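Local coordinates for fervidolysin (Fervidobacterium pennivorans, PDB 1R6V), which degrades keratin into peptides as a calcium-binding, subtilisin-like serine protease, allowing its bacterium to grow on native feathers, at residues 404-409 with 441-447; 339-343 with 428-432; 6-12 with 581-587; 81-85 with 659-663. The protein carries 1 engineered substitution. All blocks are in the same frame, centred on the assembly; numbering follows the deposited sequence.

Interaction 1 of 4, residues 404-409 with 441-447; sequences WQIRKL and LPTQGGV
Segment 404-409 is a run of regular alpha helix, against which 441-447 passes as an irregular linker, extended at Leu-441 and Pro-442, turning at Thr-443 and Gly-445, with weak strand character from Gly-446. CA-CA distances are 6.2 Å for Leu-409 with Leu-441 and 5.8 Å for both Gln-405 with Pro-442 and Trp-404 with Gly-446. Trp-404, chi1 p (74°) and chi2 -103°, turns one face of its indole to the backbone of Gly-446 and Val-447: Gly-446 CA stands 3.8 Å from the centroid of the six-membered ring of Trp-404 in a CH-pi contact, where any CB would clash. Gly-445, at phi 118°, suits a conformation hard for other residues. Gln-405 (m, t) donates from NE2 to Pro-442 O at 2.8 Å. Leu-409 (t, p) sets CB 3.9 Å from Pro-442 CD and CD2 4.1 Å from Leu-441 CD1. Lys-408 curls through three m rotamers; NZ, salt-bridged to Glu-411, also reaches a water (3.1 Å) that donates to Gly-445 O (2.7 Å). This is an interdomain junction: a helix of the subtilisin-like catalytic domain packed against the chain entering the first beta-sandwich.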
loop_
_atom_site.group_PDB
_atom_site.type_symbol
_atom_site.label_atom_id
_atom_site.label_comp_id
_atom_site.label_asym_id
_atom_site.label_seq_id
_atom_site.Cartn_x
_atom_site.Cartn_y
_atom_site.Cartn_z
ATOM N N TRP A 404 7.651 7.096 14.937
ATOM C CA TRP A 404 7.489 8.508 14.611
ATOM C C TRP A 404 8.584 9.357 15.261
ATOM O O TRP A 404 9.001 10.373 14.704
ATOM C CB TRP A 404 6.101 9.028 15.012
ATOM C CG TRP A 404 5.847 9.236 16.494
ATOM C CD1 TRP A 404 5.123 8.424 17.322
ATOM C CD2 TRP A 404 6.224 10.375 17.283
ATOM N NE1 TRP A 404 5.020 8.990 18.574
ATOM C CE2 TRP A 404 5.685 10.186 18.572
ATOM C CE3 TRP A 404 6.965 11.536 17.021
ATOM C CZ2 TRP A 404 5.863 11.117 19.599
ATOM C CZ3 TRP A 404 7.143 12.454 18.041
ATOM C CH2 TRP A 404 6.592 12.241 19.314
ATOM N N GLN A 405 9.066 8.932 16.424
ATOM C CA GLN A 405 10.110 9.697 17.091
ATOM C C GLN A 405 11.413 9.635 16.307
ATOM O O GLN A 405 12.142 10.621 16.215
ATOM C CB GLN A 405 10.336 9.175 18.508
ATOM C CG GLN A 405 9.166 9.411 19.445
ATOM C CD GLN A 405 9.445 8.878 20.851
ATOM O OE1 GLN A 405 9.536 7.672 21.065
ATOM N NE2 GLN A 405 9.586 9.782 21.807
ATOM N N ILE A 406 11.710 8.468 15.750
ATOM C CA ILE A 406 12.920 8.329 14.954
ATOM C C ILE A 406 12.796 9.203 13.717
ATOM O O ILE A 406 13.731 9.940 13.372
ATOM C CB ILE A 406 13.154 6.855 14.535
ATOM C CG1 ILE A 406 13.515 6.016 15.771
ATOM C CG2 ILE A 406 14.258 6.785 13.443
ATOM C CD1 ILE A 406 14.847 6.419 16.439
ATOM N N ARG A 407 11.647 9.144 13.035
ATOM C CA ARG A 407 11.499 9.962 11.848
ATOM C C ARG A 407 11.595 11.445 12.189
ATOM O O ARG A 407 12.296 12.184 11.508
ATOM C CB ARG A 407 10.173 9.696 11.132
ATOM C CG ARG A 407 10.001 10.537 9.863
ATOM C CD ARG A 407 8.728 10.149 9.114
ATOM N NE ARG A 407 7.528 10.286 9.940
ATOM C CZ ARG A 407 6.974 11.448 10.271
ATOM N NH1 ARG A 407 7.504 12.591 9.836
ATOM N NH2 ARG A 407 5.897 11.463 11.045
ATOM N N LYS A 408 10.897 11.883 13.239
ATOM C CA LYS A 408 10.972 13.305 13.569
ATOM C C LYS A 408 12.364 13.742 13.971
ATOM O O LYS A 408 12.743 14.885 13.729
ATOM C CB LYS A 408 9.980 13.675 14.680
ATOM C CG LYS A 408 8.509 13.548 14.282
ATOM C CD LYS A 408 8.153 14.286 12.968
ATOM C CE LYS A 408 8.629 15.726 12.947
ATOM N NZ LYS A 408 8.217 16.390 11.658
ATOM N N LEU A 409 13.127 12.858 14.600
ATOM C CA LEU A 409 14.482 13.213 15.007
ATOM C C LEU A 409 15.295 13.481 13.750
ATOM O O LEU A 409 16.046 14.456 13.671
ATOM C CB LEU A 409 15.121 12.080 15.811
ATOM C CG LEU A 409 16.571 12.312 16.272
ATOM C CD1 LEU A 409 16.731 13.677 16.994
ATOM C CD2 LEU A 409 16.968 11.180 17.194
ATOM N N LEU A 441 15.609 12.666 21.928
ATOM C CA LEU A 441 14.533 12.088 21.142
ATOM C C LEU A 441 13.301 12.983 21.338
ATOM O O LEU A 441 12.937 13.302 22.481
ATOM C CB LEU A 441 14.255 10.694 21.669
ATOM C CG LEU A 441 13.361 9.773 20.866
ATOM C CD1 LEU A 441 14.083 9.375 19.561
ATOM C CD2 LEU A 441 13.060 8.533 21.693
ATOM N N PRO A 442 12.642 13.407 20.240
ATOM C CA PRO A 442 11.460 14.270 20.367
ATOM C C PRO A 442 10.308 13.659 21.141
ATOM O O PRO A 442 10.030 12.471 21.020
ATOM C CB PRO A 442 11.082 14.582 18.917
ATOM C CG PRO A 442 11.681 13.451 18.141
ATOM C CD PRO A 442 12.993 13.204 18.820
ATOM N N THR A 443 9.650 14.487 21.948
ATOM C CA THR A 443 8.519 14.038 22.747
ATOM C C THR A 443 7.215 14.513 22.115
ATOM O O THR A 443 6.131 14.111 22.528
ATOM C CB THR A 443 8.606 14.590 24.184
ATOM O OG1 THR A 443 8.620 16.020 24.139
ATOM C CG2 THR A 443 9.876 14.111 24.863
ATOM N N GLN A 444 7.327 15.368 21.110
ATOM C CA GLN A 444 6.161 15.875 20.409
ATOM C C GLN A 444 6.489 15.958 18.926
ATOM O O GLN A 444 7.658 15.866 18.535
ATOM C CB GLN A 444 5.777 17.256 20.947
ATOM C CG GLN A 444 5.147 17.195 22.321
ATOM C CD GLN A 444 4.746 18.558 22.849
ATOM O OE1 GLN A 444 4.025 19.318 22.188
ATOM N NE2 GLN A 444 5.205 18.875 24.051
ATOM N N GLY A 445 5.454 16.106 18.105
ATOM C CA GLY A 445 5.671 16.215 16.673
ATOM C C GLY A 445 5.030 15.093 15.880
ATOM O O GLY A 445 4.963 15.174 14.658
ATOM N N GLY A 446 4.570 14.052 16.565
ATOM C CA GLY A 446 3.933 12.940 15.866
ATOM C C GLY A 446 2.951 12.205 16.753
ATOM O O GLY A 446 2.843 12.500 17.949
ATOM N N VAL A 447 2.198 11.273 16.172
ATOM C CA VAL A 447 1.247 10.470 16.938
ATOM C C VAL A 447 1.427 9.011 16.524
ATOM O O VAL A 447 1.740 8.709 15.367
ATOM C CB VAL A 447 -0.230 10.882 16.692
ATOM C CG1 VAL A 447 -0.489 12.281 17.241
ATOM C CG2 VAL A 447 -0.548 10.819 15.211
HETATM O O HOH W 1 5.742 17.388 13.264
#

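Interaction 2 of 4, residues 339-343 with 428-432; sequences SVGAP and YGLVK
Strand residues 339-343 are met along their backbone by the irregular segment 428-432, the end-to-end directions of the touching parts lying 43° apart and a single bridge joining Gly-341 to Leu-430 (CA-CA 4.9 Å). Tyr-428 begins the contact, its N donating to Ser-339 O at 2.9 Å; with chi1 m its ring holds that same oxygen near the edge. Gly-429 follows at phi 122°, psi -164°, angles that would jam a CB against the preceding carbonyl, and its O accepts from Gly-341 N at 2.9 Å. In the subtilisin fold this places a late loop of the catalytic domain beside strand 338-343, whose backbone is also bonded to the parallel strand 314-322, while helix 380-397, which carries Ser-381, the probable charge-relay serine, packs on Val-340 and Ala-342. Leu-430 (t, p) turns its CB away, yet CD1 swings back to 4.1 Å from Pro-343 CD, and its CA lies 3.6 Å from Gly-341 O. Val-431 points its CB toward the strand, with N donating to Gly-341 O at 2.9 Å; its compact branched chain, chi1 p, fits between Val-340 (CG2 to Val-431 CB, 4.1 Å) and Ala-342 (CB to Val-431 CG1, 3.9 Å). Lys-432 then stands at the N-cap position of helix 433-438.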
loop_
_atom_site.group_PDB
_atom_site.type_symbol
_atom_site.label_atom_id
_atom_site.label_comp_id
_atom_site.label_asym_id
_atom_site.label_seq_id
_atom_site.Cartn_x
_atom_site.Cartn_y
_atom_site.Cartn_z
ATOM N N SER A 339 10.878 12.483 3.487
ATOM C CA SER A 339 11.276 12.963 4.815
ATOM C C SER A 339 12.647 13.629 4.764
ATOM O O SER A 339 12.803 14.773 5.193
ATOM C CB SER A 339 11.299 11.813 5.841
ATOM O OG SER A 339 12.227 10.819 5.457
ATOM N N VAL A 340 13.640 12.916 4.237
ATOM C CA VAL A 340 14.999 13.438 4.144
ATOM C C VAL A 340 15.709 12.874 2.908
ATOM O O VAL A 340 15.219 11.948 2.256
ATOM C CB VAL A 340 15.866 13.042 5.380
ATOM C CG1 VAL A 340 15.250 13.604 6.669
ATOM C CG2 VAL A 340 15.994 11.515 5.471
ATOM N N GLY A 341 16.855 13.464 2.594
ATOM C CA GLY A 341 17.646 12.970 1.484
ATOM C C GLY A 341 18.953 12.449 2.061
ATOM O O GLY A 341 19.325 12.768 3.200
ATOM N N ALA A 342 19.660 11.631 1.292
ATOM C CA ALA A 342 20.940 11.101 1.749
ATOM C C ALA A 342 21.800 10.879 0.520
ATOM O O ALA A 342 21.283 10.860 -0.595
ATOM C CB ALA A 342 20.750 9.758 2.513
ATOM N N PRO A 343 23.117 10.688 0.713
ATOM C CA PRO A 343 24.039 10.461 -0.413
ATOM C C PRO A 343 23.526 9.324 -1.290
ATOM O O PRO A 343 23.240 8.242 -0.789
ATOM C CB PRO A 343 25.374 10.148 0.280
ATOM C CG PRO A 343 25.000 9.795 1.686
ATOM C CD PRO A 343 23.833 10.669 1.999
ATOM N N TYR A 428 13.113 17.617 4.500
ATOM C CA TYR A 428 13.756 18.587 5.380
ATOM C C TYR A 428 15.260 18.770 5.182
ATOM O O TYR A 428 15.885 19.555 5.893
ATOM C CB TYR A 428 13.441 18.247 6.841
ATOM C CG TYR A 428 11.951 18.270 7.118
ATOM C CD1 TYR A 428 11.173 17.137 6.919
ATOM C CD2 TYR A 428 11.309 19.444 7.521
ATOM C CE1 TYR A 428 9.791 17.165 7.114
ATOM C CE2 TYR A 428 9.924 19.482 7.713
ATOM C CZ TYR A 428 9.173 18.337 7.507
ATOM O OH TYR A 428 7.807 18.360 7.678
ATOM N N GLY A 429 15.836 18.049 4.222
ATOM C CA GLY A 429 17.257 18.189 3.944
ATOM C C GLY A 429 18.088 16.929 4.048
ATOM O O GLY A 429 17.557 15.821 4.048
ATOM N N LEU A 430 19.400 17.116 4.128
ATOM C CA LEU A 430 20.366 16.033 4.236
ATOM C C LEU A 430 20.340 15.402 5.624
ATOM O O LEU A 430 20.472 16.096 6.633
ATOM C CB LEU A 430 21.767 16.575 3.969
ATOM C CG LEU A 430 22.953 15.674 4.311
ATOM C CD1 LEU A 430 22.950 14.436 3.384
ATOM C CD2 LEU A 430 24.263 16.465 4.140
ATOM N N VAL A 431 20.193 14.079 5.685
ATOM C CA VAL A 431 20.186 13.406 6.981
ATOM C C VAL A 431 21.561 13.604 7.645
ATOM O O VAL A 431 22.602 13.512 6.995
ATOM C CB VAL A 431 19.869 11.880 6.813
ATOM C CG1 VAL A 431 21.011 11.175 6.086
ATOM C CG2 VAL A 431 19.611 11.236 8.182
ATOM N N LYS A 432 21.555 13.883 8.947
ATOM C CA LYS A 432 22.782 14.100 9.697
ATOM C C LYS A 432 22.823 13.210 10.933
ATOM O O LYS A 432 22.109 13.448 11.915
ATOM C CB LYS A 432 22.889 15.574 10.101
ATOM C CG LYS A 432 23.302 16.483 8.949
ATOM C CD LYS A 432 24.758 16.224 8.626
ATOM C CE LYS A 432 25.315 17.267 7.695
ATOM N NZ LYS A 432 26.734 16.949 7.398
#

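Interaction 3 of 4, residues 6-12 with 581-587; sequences LASLPEI and LRGVYGR
Ile-12 lays its CD1 over the face of the Tyr-585 ring, 4.0 Å from the centroid and 17° off the normal, a CH-pi contact reached with chi1 p and chi2 m; the same methyl lies 3.1 Å from Val-584 O. The two backbones meet at a single bridge, Glu-11 with Val-584 (CA-CA 4.9 Å): Val-584 N donates to Pro-10 O at 2.8 Å, and Ile-12 N to Val-584 O at 3.1 Å. Gly-583 is nearly fully extended (176°/-174°), and a CB there would collide with Ile-12 CG2 and Pro-10 O. Ahead of this, residues 6-8 have helical angles. Leu-9 (m, t) points its CB toward the other segment, 3.8 Å from Val-584 CG1, while Leu-6 CD2 sits 4.0 Å from the same CG1; these aliphatic chains suit an apolar patch continued by Val-575 of strand 573-577. Past the corner at Tyr-585, which forms with Gly-586 a classic beta bulge opposite Val-576, Arg-587 (m, t, t) stretches back so that NH2 donates to both Leu-6 O and Leu-9 O, each at 2.8 Å. The N-terminal propeptide chain is thus fastened to the edge of the second beta-sandwich. Since every hydrogen bond across it ends on a backbone carbonyl, the polar grip depends on the path of the main chain, while the branched aliphatic chains supply shape.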
loop_
_atom_site.group_PDB
_atom_site.type_symbol
_atom_site.label_atom_id
_atom_site.label_comp_id
_atom_site.label_asym_id
_atom_site.label_seq_id
_atom_site.Cartn_x
_atom_site.Cartn_y
_atom_site.Cartn_z
ATOM N N LEU A 6 -40.360 -12.964 -5.588
ATOM C CA LEU A 6 -40.178 -11.710 -4.865
ATOM C C LEU A 6 -41.204 -11.515 -3.746
ATOM O O LEU A 6 -40.884 -10.980 -2.684
ATOM C CB LEU A 6 -40.241 -10.542 -5.860
ATOM C CG LEU A 6 -39.581 -9.210 -5.506
ATOM C CD1 LEU A 6 -39.616 -8.284 -6.721
ATOM C CD2 LEU A 6 -40.294 -8.573 -4.335
ATOM N N ALA A 7 -42.435 -11.960 -3.987
ATOM C CA ALA A 7 -43.510 -11.828 -3.005
ATOM C C ALA A 7 -43.310 -12.728 -1.789
ATOM O O ALA A 7 -43.808 -12.436 -0.702
ATOM C CB ALA A 7 -44.851 -12.139 -3.666
ATOM N N SER A 8 -42.570 -13.814 -1.972
ATOM C CA SER A 8 -42.334 -14.761 -0.890
ATOM C C SER A 8 -41.122 -14.425 -0.024
ATOM O O SER A 8 -40.913 -15.038 1.024
ATOM C CB SER A 8 -42.175 -16.168 -1.462
ATOM O OG SER A 8 -41.067 -16.224 -2.343
ATOM N N LEU A 9 -40.325 -13.454 -0.455
ATOM C CA LEU A 9 -39.145 -13.058 0.300
ATOM C C LEU A 9 -39.506 -12.393 1.620
ATOM O O LEU A 9 -40.437 -11.594 1.693
ATOM C CB LEU A 9 -38.279 -12.097 -0.516
ATOM C CG LEU A 9 -37.534 -12.680 -1.716
ATOM C CD1 LEU A 9 -36.762 -11.563 -2.399
ATOM C CD2 LEU A 9 -36.592 -13.791 -1.278
ATOM N N PRO A 10 -38.768 -12.724 2.688
ATOM C CA PRO A 10 -38.998 -12.161 4.020
ATOM C C PRO A 10 -38.370 -10.779 4.171
ATOM O O PRO A 10 -37.559 -10.358 3.346
ATOM C CB PRO A 10 -38.333 -13.181 4.934
ATOM C CG PRO A 10 -37.141 -13.594 4.118
ATOM C CD PRO A 10 -37.767 -13.806 2.746
ATOM N N GLU A 11 -38.747 -10.086 5.238
ATOM C CA GLU A 11 -38.228 -8.757 5.531
ATOM C C GLU A 11 -36.914 -8.913 6.288
ATOM O O GLU A 11 -36.836 -9.716 7.221
ATOM C CB GLU A 11 -39.225 -8.005 6.405
ATOM C CG GLU A 11 -40.651 -8.113 5.910
ATOM C CD GLU A 11 -41.661 -7.625 6.926
ATOM O OE1 GLU A 11 -41.593 -6.433 7.302
ATOM O OE2 GLU A 11 -42.521 -8.436 7.344
ATOM N N ILE A 12 -35.889 -8.159 5.889
ATOM C CA ILE A 12 -34.592 -8.226 6.564
ATOM C C ILE A 12 -34.009 -6.843 6.838
ATOM O O ILE A 12 -34.435 -5.851 6.251
ATOM C CB ILE A 12 -33.554 -9.062 5.757
ATOM C CG1 ILE A 12 -32.997 -8.255 4.580
ATOM C CG2 ILE A 12 -34.193 -10.353 5.284
ATOM C CD1 ILE A 12 -34.032 -7.766 3.605
ATOM N N LEU A 581 -31.193 -10.816 -3.426
ATOM C CA LEU A 581 -32.519 -11.393 -3.222
ATOM C C LEU A 581 -32.626 -12.228 -1.950
ATOM O O LEU A 581 -33.353 -13.220 -1.916
ATOM C CB LEU A 581 -32.922 -12.245 -4.430
ATOM C CG LEU A 581 -32.876 -11.512 -5.770
ATOM C CD1 LEU A 581 -33.304 -12.438 -6.899
ATOM C CD2 LEU A 581 -33.783 -10.290 -5.701
ATOM N N ARG A 582 -31.910 -11.816 -0.906
ATOM C CA ARG A 582 -31.939 -12.520 0.377
ATOM C C ARG A 582 -33.232 -12.171 1.119
ATOM O O ARG A 582 -33.703 -12.921 1.980
ATOM C CB ARG A 582 -30.723 -12.123 1.232
ATOM C CG ARG A 582 -29.378 -12.652 0.714
ATOM C CD ARG A 582 -28.200 -12.071 1.487
ATOM N NE ARG A 582 -28.012 -10.649 1.212
ATOM C CZ ARG A 582 -27.005 -9.917 1.676
ATOM N NH1 ARG A 582 -26.079 -10.468 2.453
ATOM N NH2 ARG A 582 -26.913 -8.632 1.345
ATOM N N GLY A 583 -33.812 -11.030 0.768
ATOM C CA GLY A 583 -35.042 -10.594 1.402
ATOM C C GLY A 583 -35.416 -9.232 0.865
ATOM O O GLY A 583 -34.765 -8.737 -0.058
ATOM N N VAL A 584 -36.454 -8.628 1.431
ATOM C CA VAL A 584 -36.902 -7.308 0.996
ATOM C C VAL A 584 -36.874 -6.319 2.150
ATOM O O VAL A 584 -36.963 -6.707 3.317
ATOM C CB VAL A 584 -38.345 -7.365 0.421
ATOM C CG1 VAL A 584 -38.395 -8.320 -0.768
ATOM C CG2 VAL A 584 -39.325 -7.809 1.499
ATOM N N TYR A 585 -36.732 -5.039 1.820
ATOM C CA TYR A 585 -36.699 -3.987 2.829
ATOM C C TYR A 585 -38.056 -3.296 2.955
ATOM O O TYR A 585 -38.253 -2.438 3.818
ATOM C CB TYR A 585 -35.621 -2.953 2.487
ATOM C CG TYR A 585 -34.215 -3.499 2.567
ATOM C CD1 TYR A 585 -33.468 -3.738 1.411
ATOM C CD2 TYR A 585 -33.633 -3.792 3.802
ATOM C CE1 TYR A 585 -32.175 -4.259 1.482
ATOM C CE2 TYR A 585 -32.340 -4.315 3.887
ATOM C CZ TYR A 585 -31.617 -4.543 2.727
ATOM O OH TYR A 585 -30.337 -5.044 2.807
ATOM N N GLY A 586 -38.987 -3.662 2.081
ATOM C CA GLY A 586 -40.308 -3.063 2.136
ATOM C C GLY A 586 -41.074 -3.137 0.831
ATOM O O GLY A 586 -40.483 -3.154 -0.249
ATOM N N ARG A 587 -42.398 -3.193 0.939
ATOM C CA ARG A 587 -43.273 -3.253 -0.223
ATOM C C ARG A 587 -44.347 -2.181 -0.074
ATOM O O ARG A 587 -44.817 -1.925 1.034
ATOM C CB ARG A 587 -43.940 -4.625 -0.333
ATOM C CG ARG A 587 -42.986 -5.796 -0.459
ATOM C CD ARG A 587 -43.743 -7.040 -0.918
ATOM N NE ARG A 587 -42.885 -8.215 -1.039
ATOM C CZ ARG A 587 -42.420 -8.915 -0.008
ATOM N NH1 ARG A 587 -42.731 -8.556 1.234
ATOM N NH2 ARG A 587 -41.653 -9.978 -0.222
#

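Interaction 4 of 4, residues 81-85 with 659-663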
loop_
_atom_site.group_PDB
_atom_site.type_symbol
_atom_site.label_atom_id
_atom_site.label_comp_id
_atom_site.label_asym_id
_atom_site.label_seq_id
_atom_site.Cartn_x
_atom_site.Cartn_y
_atom_site.Cartn_z
ATOM N N ILE A 81 -17.107 -14.909 -6.603
ATOM C CA ILE A 81 -17.149 -14.458 -5.222
ATOM C C ILE A 81 -18.151 -13.347 -4.921
ATOM O O ILE A 81 -18.772 -13.341 -3.860
ATOM C CB ILE A 81 -15.747 -13.926 -4.793
ATOM C CG1 ILE A 81 -14.684 -15.024 -4.948
ATOM C CG2 ILE A 81 -15.794 -13.431 -3.342
ATOM C CD1 ILE A 81 -13.240 -14.509 -4.798
ATOM N N LYS A 82 -18.303 -12.434 -5.874
ATOM C CA LYS A 82 -19.151 -11.255 -5.710
ATOM C C LYS A 82 -20.584 -11.454 -5.279
ATOM O O LYS A 82 -21.179 -10.552 -4.683
ATOM C CB LYS A 82 -19.122 -10.411 -6.981
ATOM C CG LYS A 82 -19.984 -10.918 -8.118
ATOM C CD LYS A 82 -19.614 -10.212 -9.409
ATOM C CE LYS A 82 -20.478 -10.705 -10.558
ATOM N NZ LYS A 82 -19.987 -10.250 -11.886
ATOM N N ALA A 83 -21.149 -12.621 -5.562
ATOM C CA ALA A 83 -22.531 -12.871 -5.176
ATOM C C ALA A 83 -22.665 -13.929 -4.082
ATOM O O ALA A 83 -23.759 -14.448 -3.856
ATOM C CB ALA A 83 -23.356 -13.283 -6.417
ATOM N N LEU A 84 -21.565 -14.243 -3.395
ATOM C CA LEU A 84 -21.601 -15.261 -2.338
ATOM C C LEU A 84 -22.173 -14.810 -1.004
ATOM O O LEU A 84 -22.538 -15.640 -0.172
ATOM C CB LEU A 84 -20.205 -15.836 -2.091
ATOM C CG LEU A 84 -19.572 -16.597 -3.251
ATOM C CD1 LEU A 84 -18.189 -17.095 -2.837
ATOM C CD2 LEU A 84 -20.470 -17.769 -3.649
ATOM N N ALA A 85 -22.231 -13.503 -0.782
ATOM C CA ALA A 85 -22.782 -12.988 0.461
ATOM C C ALA A 85 -21.965 -13.389 1.691
ATOM O O ALA A 85 -22.522 -13.801 2.710
ATOM C CB ALA A 85 -24.224 -13.465 0.622
ATOM N N SER A 659 -28.705 -18.892 -10.356
ATOM C CA SER A 659 -28.457 -19.575 -9.086
ATOM C C SER A 659 -27.916 -18.651 -7.999
ATOM O O SER A 659 -28.344 -18.722 -6.846
ATOM C CB SER A 659 -27.473 -20.729 -9.304
ATOM O OG SER A 659 -26.920 -21.164 -8.075
ATOM N N GLN A 660 -26.961 -17.806 -8.376
ATOM C CA GLN A 660 -26.338 -16.850 -7.456
ATOM C C GLN A 660 -26.531 -15.445 -8.017
ATOM O O GLN A 660 -25.621 -14.885 -8.627
ATOM C CB GLN A 660 -24.832 -17.117 -7.326
ATOM C CG GLN A 660 -24.444 -18.313 -6.474
ATOM C CD GLN A 660 -24.933 -18.196 -5.044
ATOM O OE1 GLN A 660 -26.027 -18.657 -4.707
ATOM N NE2 GLN A 660 -24.130 -17.567 -4.196
ATOM N N PRO A 661 -27.720 -14.862 -7.818
ATOM C CA PRO A 661 -28.002 -13.518 -8.325
ATOM C C PRO A 661 -27.343 -12.367 -7.572
ATOM O O PRO A 661 -27.090 -12.436 -6.373
ATOM C CB PRO A 661 -29.518 -13.433 -8.229
ATOM C CG PRO A 661 -29.782 -14.173 -6.942
ATOM C CD PRO A 661 -28.906 -15.419 -7.140
ATOM N N ILE A 662 -27.052 -11.315 -8.321
ATOM C CA ILE A 662 -26.515 -10.089 -7.771
ATOM C C ILE A 662 -26.955 -9.012 -8.759
ATOM O O ILE A 662 -26.307 -8.779 -9.771
ATOM C CB ILE A 662 -24.955 -10.114 -7.606
ATOM C CG1 ILE A 662 -24.468 -8.719 -7.238
ATOM C CG2 ILE A 662 -24.267 -10.581 -8.863
ATOM C CD1 ILE A 662 -25.173 -8.147 -6.087
ATOM N N TYR A 663 -28.095 -8.392 -8.473
ATOM C CA TYR A 663 -28.618 -7.360 -9.351
ATOM C C TYR A 663 -27.940 -6.031 -9.096
ATOM O O TYR A 663 -27.457 -5.775 -7.994
ATOM C CB TYR A 663 -30.127 -7.184 -9.157
ATOM C CG TYR A 663 -30.946 -8.269 -9.823
ATOM C CD1 TYR A 663 -31.289 -9.429 -9.135
ATOM C CD2 TYR A 663 -31.329 -8.150 -11.161
ATOM C CE1 TYR A 663 -31.993 -10.451 -9.764
ATOM C CE2 TYR A 663 -32.034 -9.167 -11.800
ATOM C CZ TYR A 663 -32.359 -10.312 -11.091
ATOM O OH TYR A 663 -33.042 -11.330 -11.712
HETATM O O HOH W 2 -26.356 -14.469 -4.618
#
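Ala-83, Gln-660 and Ile-662 bury the most area here, and Ala-83 is the hub. It occupies the third position of a type I beta turn from Ile-81 to Leu-84, closed by Leu-84 N donating to Ile-81 O at 3.0 Å, and its CA-to-CB bond points toward the opposing chain. That methyl lies 3.7 Å from Ile-662 CB and 3.8 Å from Pro-661 O; so small a side chain lets the turn come close, with the CA atoms of Ala-83 and Ile-662 5.5 Å apart. Ile-662, with chi1 t and chi2 p, offers a branched apolar surface to the methyl, and its CG2 also reaches 4.2 Å from Lys-82 CE. The charged end of Lys-82 is engaged by a salt bridge to Asp-79, leaving its aliphatic part for packing. Gln-660 folds over the turn with chi1 and chi2 both m, its CB 4.2 Å from Ala-83 CB and its NE2 3.7 Å from Leu-84 CD2. Although Gln-660 NE2 is 3.2 Å from Ala-83 O, the angle is too poor for a hydrogen bond. A water instead joins the backbones, donating to Ala-83 O at 2.7 Å and to Pro-661 O at 2.8 Å. Turn against loop, apolar at its centre and bridged by water, this is a small interdomain contact between the propeptide domain and the second beta-sandwich domain.

How the interactions relate
Interactions 1 and 2 belong to the catalytic end of the molecule, their centres about 16 Å apart, and both involve helix 403-413: it carries 404-409, while its Leu-410 packs on Val-431. Interactions 3 and 4, with centres also about 16 Å apart, both tie the propeptide to the second beta-sandwich and touch directly, Leu-581 CD1 lying 3.7 Å from Tyr-663 CE1. Interaction 2 is buried within one domain and rests on backbone hydrogen bonds; the other three join domains. Of these, 1 and 3 are partly buried and use polar side chains to grip carbonyls, whereas the buried interaction 4 has a bridging water and no direct hydrogen bond.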